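Local coordinates for protein leucine aminopeptidase 2 (Saccharomyces cerevisiae, PDB 2XQ0) that removes N-terminal residues from di- and tripeptides as a zinc-dependent M1 aminopeptidase and, in vitro, slowly hydrolyses epoxides such as leukotriene A4, at residues S508-T519 and N556-F566. Residues are numbered along the deposited sequence; the frame is centred on the assembly and turned at random.
Sequences SNQLVLFLETLT and NAEVVFKMFKF
The ring of Phe566 has the methyl CG2 of Thr519 at its edge, near the ring plane, while CB of Leu518 approaches obliquely, 4.2 Å from CD1; Trp533 meets the same ring edge-to-face. The amide of Asn556 works at the other end: OD1 caps its own helix by accepting from N of Glu558 at 2.7 Å, with the donor tilted 15° from the carbonyl plane, and ND2, hydrogen-bonded to OD1 of Asn295, lies 3.3 Å from CB of Ser508. Between these ends Leu515 is a knob among Val559, Lys562, Met563 and Phe566, its CD1 pressed tightly onto CB of Lys562 at 3.3 Å. Val559 is the reciprocal knob, sitting among Ser508, Leu511, Val512 and Leu515. Lys562 bends at chi2 (-63°), which carries its CE to 3.6 Å from CG1 of Val512, the two side chains crossing at about a right angle. Its NZ makes a salt bridge to OE1 of Glu516, 3.4 Å away, the hydrogen bond within it weak; NZ of Lys565, at the end of an extended chain, does the same to that oxygen at 3.3 Å. A leucine in place of Lys562 would probably leave Glu516 with Lys565 alone to balance its charge across this contact. Glu558 lays CB against CG2 of Val512, but its carboxylate goes to Lys590. Helices 508-519 and 557-566 run nearly parallel, 15° apart with axes 9.0 Å from each other, and this knobs-into-holes packing joins them within the all-helical C-terminal domain characteristic of leukotriene A4 hydrolase relatives.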
loop_
_atom_site.group_PDB
_atom_site.type_symbol
_atom_site.label_atom_id
_atom_site.label_comp_id
_atom_site.label_asym_id
_atom_site.label_seq_id
_atom_site.Cartn_x
_atom_site.Cartn_y
_atom_site.Cartn_z
ATOM N N SER A 508 10.216 16.368 9.443
ATOM C CA SER A 508 10.873 15.453 8.511
ATOM C C SER A 508 10.282 15.577 7.104
ATOM O O SER A 508 10.998 15.475 6.114
ATOM C CB SER A 508 10.784 14.006 9.005
ATOM O OG SER A 508 9.459 13.516 8.914
ATOM N N ASN A 509 8.971 15.789 7.026
ATOM C CA ASN A 509 8.319 16.016 5.751
ATOM C C ASN A 509 8.872 17.257 5.066
ATOM O O ASN A 509 9.044 17.294 3.848
ATOM C CB ASN A 509 6.807 16.159 5.944
ATOM C CG ASN A 509 6.141 14.858 6.355
ATOM O OD1 ASN A 509 6.343 13.812 5.728
ATOM N ND2 ASN A 509 5.336 14.919 7.409
ATOM N N GLN A 510 9.145 18.284 5.860
ATOM C CA GLN A 510 9.669 19.517 5.316
ATOM C C GLN A 510 11.109 19.318 4.864
ATOM O O GLN A 510 11.497 19.819 3.798
ATOM C CB GLN A 510 9.533 20.656 6.334
ATOM C CG GLN A 510 8.097 21.123 6.506
ATOM C CD GLN A 510 7.944 22.120 7.622
ATOM O OE1 GLN A 510 8.438 21.903 8.722
ATOM N NE2 GLN A 510 7.276 23.226 7.341
ATOM N N LEU A 511 11.892 18.582 5.657
ATOM C CA LEU A 511 13.250 18.212 5.250
ATOM C C LEU A 511 13.241 17.412 3.952
ATOM O O LEU A 511 14.035 17.671 3.043
ATOM C CB LEU A 511 13.959 17.409 6.351
ATOM C CG LEU A 511 14.374 18.191 7.599
ATOM C CD1 LEU A 511 14.858 17.256 8.699
ATOM C CD2 LEU A 511 15.446 19.218 7.260
ATOM N N VAL A 512 12.349 16.427 3.867
ATOM C CA VAL A 512 12.204 15.649 2.652
ATOM C C VAL A 512 11.870 16.535 1.448
ATOM O O VAL A 512 12.525 16.443 0.398
ATOM C CB VAL A 512 11.169 14.527 2.842
ATOM C CG1 VAL A 512 10.809 13.902 1.518
ATOM C CG2 VAL A 512 11.729 13.474 3.807
ATOM N N LEU A 513 10.867 17.398 1.601
ATOM C CA LEU A 513 10.509 18.346 0.547
ATOM C C LEU A 513 11.671 19.279 0.208
ATOM O O LEU A 513 11.944 19.546 -0.962
ATOM C CB LEU A 513 9.277 19.173 0.931
ATOM C CG LEU A 513 8.845 20.212 -0.129
ATOM C CD1 LEU A 513 8.413 19.554 -1.433
ATOM C CD2 LEU A 513 7.736 21.076 0.390
ATOM N N PHE A 514 12.353 19.792 1.229
ATOM C CA PHE A 514 13.545 20.623 1.000
ATOM C C PHE A 514 14.603 19.941 0.126
ATOM O O PHE A 514 15.009 20.489 -0.905
ATOM C CB PHE A 514 14.158 21.054 2.334
ATOM C CG PHE A 514 15.456 21.798 2.191
ATOM C CD1 PHE A 514 15.503 23.025 1.538
ATOM C CD2 PHE A 514 16.629 21.282 2.720
ATOM C CE1 PHE A 514 16.692 23.719 1.410
ATOM C CE2 PHE A 514 17.826 21.969 2.594
ATOM C CZ PHE A 514 17.857 23.191 1.937
ATOM N N LEU A 515 15.050 18.756 0.546
ATOM C CA LEU A 515 16.073 17.987 -0.177
ATOM C C LEU A 515 15.588 17.616 -1.568
ATOM O O LEU A 515 16.366 17.587 -2.519
ATOM C CB LEU A 515 16.463 16.715 0.587
ATOM C CG LEU A 515 17.199 16.914 1.921
ATOM C CD1 LEU A 515 17.153 15.655 2.765
ATOM C CD2 LEU A 515 18.634 17.362 1.685
ATOM N N GLU A 516 14.297 17.323 -1.680
ATOM C CA GLU A 516 13.680 17.094 -2.983
ATOM C C GLU A 516 13.828 18.343 -3.864
ATOM O O GLU A 516 14.439 18.275 -4.942
ATOM C CB GLU A 516 12.209 16.668 -2.818
ATOM C CG GLU A 516 11.411 16.519 -4.103
ATOM C CD GLU A 516 11.908 15.388 -4.995
ATOM O OE1 GLU A 516 13.079 14.968 -4.853
ATOM O OE2 GLU A 516 11.121 14.915 -5.847
ATOM N N THR A 517 13.302 19.477 -3.392
ATOM C CA THR A 517 13.362 20.751 -4.127
ATOM C C THR A 517 14.784 21.104 -4.591
ATOM O O THR A 517 14.975 21.615 -5.687
ATOM C CB THR A 517 12.751 21.917 -3.294
ATOM O OG1 THR A 517 11.424 21.568 -2.867
ATOM C CG2 THR A 517 12.697 23.216 -4.105
ATOM N N LEU A 518 15.784 20.811 -3.765
ATOM C CA LEU A 518 17.176 21.054 -4.134
ATOM C C LEU A 518 17.633 20.260 -5.357
ATOM O O LEU A 518 18.362 20.782 -6.204
ATOM C CB LEU A 518 18.111 20.740 -2.969
ATOM C CG LEU A 518 18.093 21.726 -1.809
ATOM C CD1 LEU A 518 18.947 21.185 -0.674
ATOM C CD2 LEU A 518 18.577 23.103 -2.262
ATOM N N THR A 519 17.246 18.989 -5.437
ATOM C CA THR A 519 17.594 18.180 -6.605
ATOM C C THR A 519 16.769 18.617 -7.822
ATOM O O THR A 519 17.175 18.417 -8.965
ATOM C CB THR A 519 17.420 16.667 -6.349
ATOM O OG1 THR A 519 16.030 16.360 -6.197
ATOM C CG2 THR A 519 18.188 16.239 -5.089
ATOM N N ASN A 556 15.675 9.043 10.464
ATOM C CA ASN A 556 14.487 8.896 9.619
ATOM C C ASN A 556 14.886 8.441 8.229
ATOM O O ASN A 556 15.524 9.177 7.499
ATOM C CB ASN A 556 13.719 10.217 9.545
ATOM C CG ASN A 556 12.371 10.088 8.819
ATOM O OD1 ASN A 556 12.245 9.378 7.825
ATOM N ND2 ASN A 556 11.365 10.785 9.324
ATOM N N ALA A 557 14.509 7.220 7.863
ATOM C CA ALA A 557 14.896 6.642 6.579
ATOM C C ALA A 557 14.456 7.491 5.399
ATOM O O ALA A 557 15.055 7.430 4.326
ATOM C CB ALA A 557 14.328 5.230 6.443
ATOM N N GLU A 558 13.387 8.257 5.589
ATOM C CA GLU A 558 12.875 9.126 4.529
ATOM C C GLU A 558 13.825 10.280 4.250
ATOM O O GLU A 558 14.050 10.644 3.097
ATOM C CB GLU A 558 11.511 9.711 4.911
ATOM C CG GLU A 558 10.384 8.713 4.952
ATOM C CD GLU A 558 9.736 8.535 3.601
ATOM O OE1 GLU A 558 10.174 9.211 2.645
ATOM O OE2 GLU A 558 8.785 7.733 3.499
ATOM N N VAL A 559 14.342 10.884 5.319
ATOM C CA VAL A 559 15.282 11.986 5.190
ATOM C C VAL A 559 16.653 11.455 4.789
ATOM O O VAL A 559 17.329 12.024 3.935
ATOM C CB VAL A 559 15.450 12.756 6.505
ATOM C CG1 VAL A 559 16.629 13.723 6.379
ATOM C CG2 VAL A 559 14.152 13.498 6.883
ATOM N N VAL A 560 17.065 10.366 5.425
ATOM C CA VAL A 560 18.333 9.737 5.096
ATOM C C VAL A 560 18.399 9.419 3.604
ATOM O O VAL A 560 19.428 9.641 2.967
ATOM C CB VAL A 560 18.564 8.462 5.931
ATOM C CG1 VAL A 560 19.665 7.613 5.316
ATOM C CG2 VAL A 560 18.890 8.833 7.378
ATOM N N PHE A 561 17.296 8.932 3.042
ATOM C CA PHE A 561 17.268 8.597 1.623
ATOM C C PHE A 561 17.493 9.825 0.774
ATOM O O PHE A 561 18.289 9.794 -0.157
ATOM C CB PHE A 561 15.951 7.952 1.207
ATOM C CG PHE A 561 15.809 7.804 -0.283
ATOM C CD1 PHE A 561 16.304 6.683 -0.928
ATOM C CD2 PHE A 561 15.220 8.801 -1.042
ATOM C CE1 PHE A 561 16.197 6.547 -2.302
ATOM C CE2 PHE A 561 15.106 8.675 -2.415
ATOM C CZ PHE A 561 15.597 7.540 -3.049
ATOM N N LYS A 562 16.772 10.903 1.090
ATOM C CA LYS A 562 16.918 12.168 0.385
ATOM C C LYS A 562 18.340 12.701 0.499
ATOM O O LYS A 562 18.907 13.184 -0.478
ATOM C CB LYS A 562 15.937 13.194 0.936
ATOM C CG LYS A 562 14.493 12.861 0.639
ATOM C CD LYS A 562 14.252 12.873 -0.853
ATOM C CE LYS A 562 12.820 12.508 -1.165
ATOM N NZ LYS A 562 12.588 12.404 -2.617
ATOM N N MET A 563 18.908 12.616 1.699
ATOM C CA MET A 563 20.300 13.013 1.918
ATOM C C MET A 563 21.208 12.271 0.958
ATOM O O MET A 563 22.063 12.862 0.317
ATOM C CB MET A 563 20.748 12.717 3.354
ATOM C CG MET A 563 22.261 12.825 3.545
ATOM S SD MET A 563 22.886 12.051 5.046
ATOM C CE MET A 563 22.512 10.332 4.738
ATOM N N PHE A 564 21.024 10.962 0.861
ATOM C CA PHE A 564 21.818 10.185 -0.084
ATOM C C PHE A 564 21.607 10.670 -1.517
ATOM O O PHE A 564 22.571 10.843 -2.271
ATOM C CB PHE A 564 21.515 8.697 0.050
ATOM C CG PHE A 564 22.307 8.020 1.125
ATOM C CD1 PHE A 564 23.692 8.014 1.078
ATOM C CD2 PHE A 564 21.678 7.377 2.171
ATOM C CE1 PHE A 564 24.431 7.385 2.062
ATOM C CE2 PHE A 564 22.419 6.738 3.158
ATOM C CZ PHE A 564 23.787 6.744 3.103
ATOM N N LYS A 565 20.349 10.920 -1.878
ATOM C CA LYS A 565 20.018 11.363 -3.226
ATOM C C LYS A 565 20.621 12.737 -3.533
ATOM O O LYS A 565 21.176 12.958 -4.614
ATOM C CB LYS A 565 18.503 11.376 -3.428
ATOM C CG LYS A 565 18.064 11.727 -4.837
ATOM C CD LYS A 565 16.557 11.913 -4.891
ATOM C CE LYS A 565 16.074 12.141 -6.302
ATOM N NZ LYS A 565 14.617 12.454 -6.358
ATOM N N PHE A 566 20.530 13.668 -2.589
ATOM C CA PHE A 566 21.188 14.955 -2.805
ATOM C C PHE A 566 22.678 14.743 -3.015
ATOM O O PHE A 566 23.287 15.380 -3.875
ATOM C CB PHE A 566 20.993 15.915 -1.648
ATOM C CG PHE A 566 21.797 17.179 -1.785
ATOM C CD1 PHE A 566 21.415 18.162 -2.694
ATOM C CD2 PHE A 566 22.937 17.381 -1.020
ATOM C CE1 PHE A 566 22.153 19.337 -2.825
ATOM C CE2 PHE A 566 23.680 18.556 -1.146
ATOM C CZ PHE A 566 23.286 19.532 -2.052
#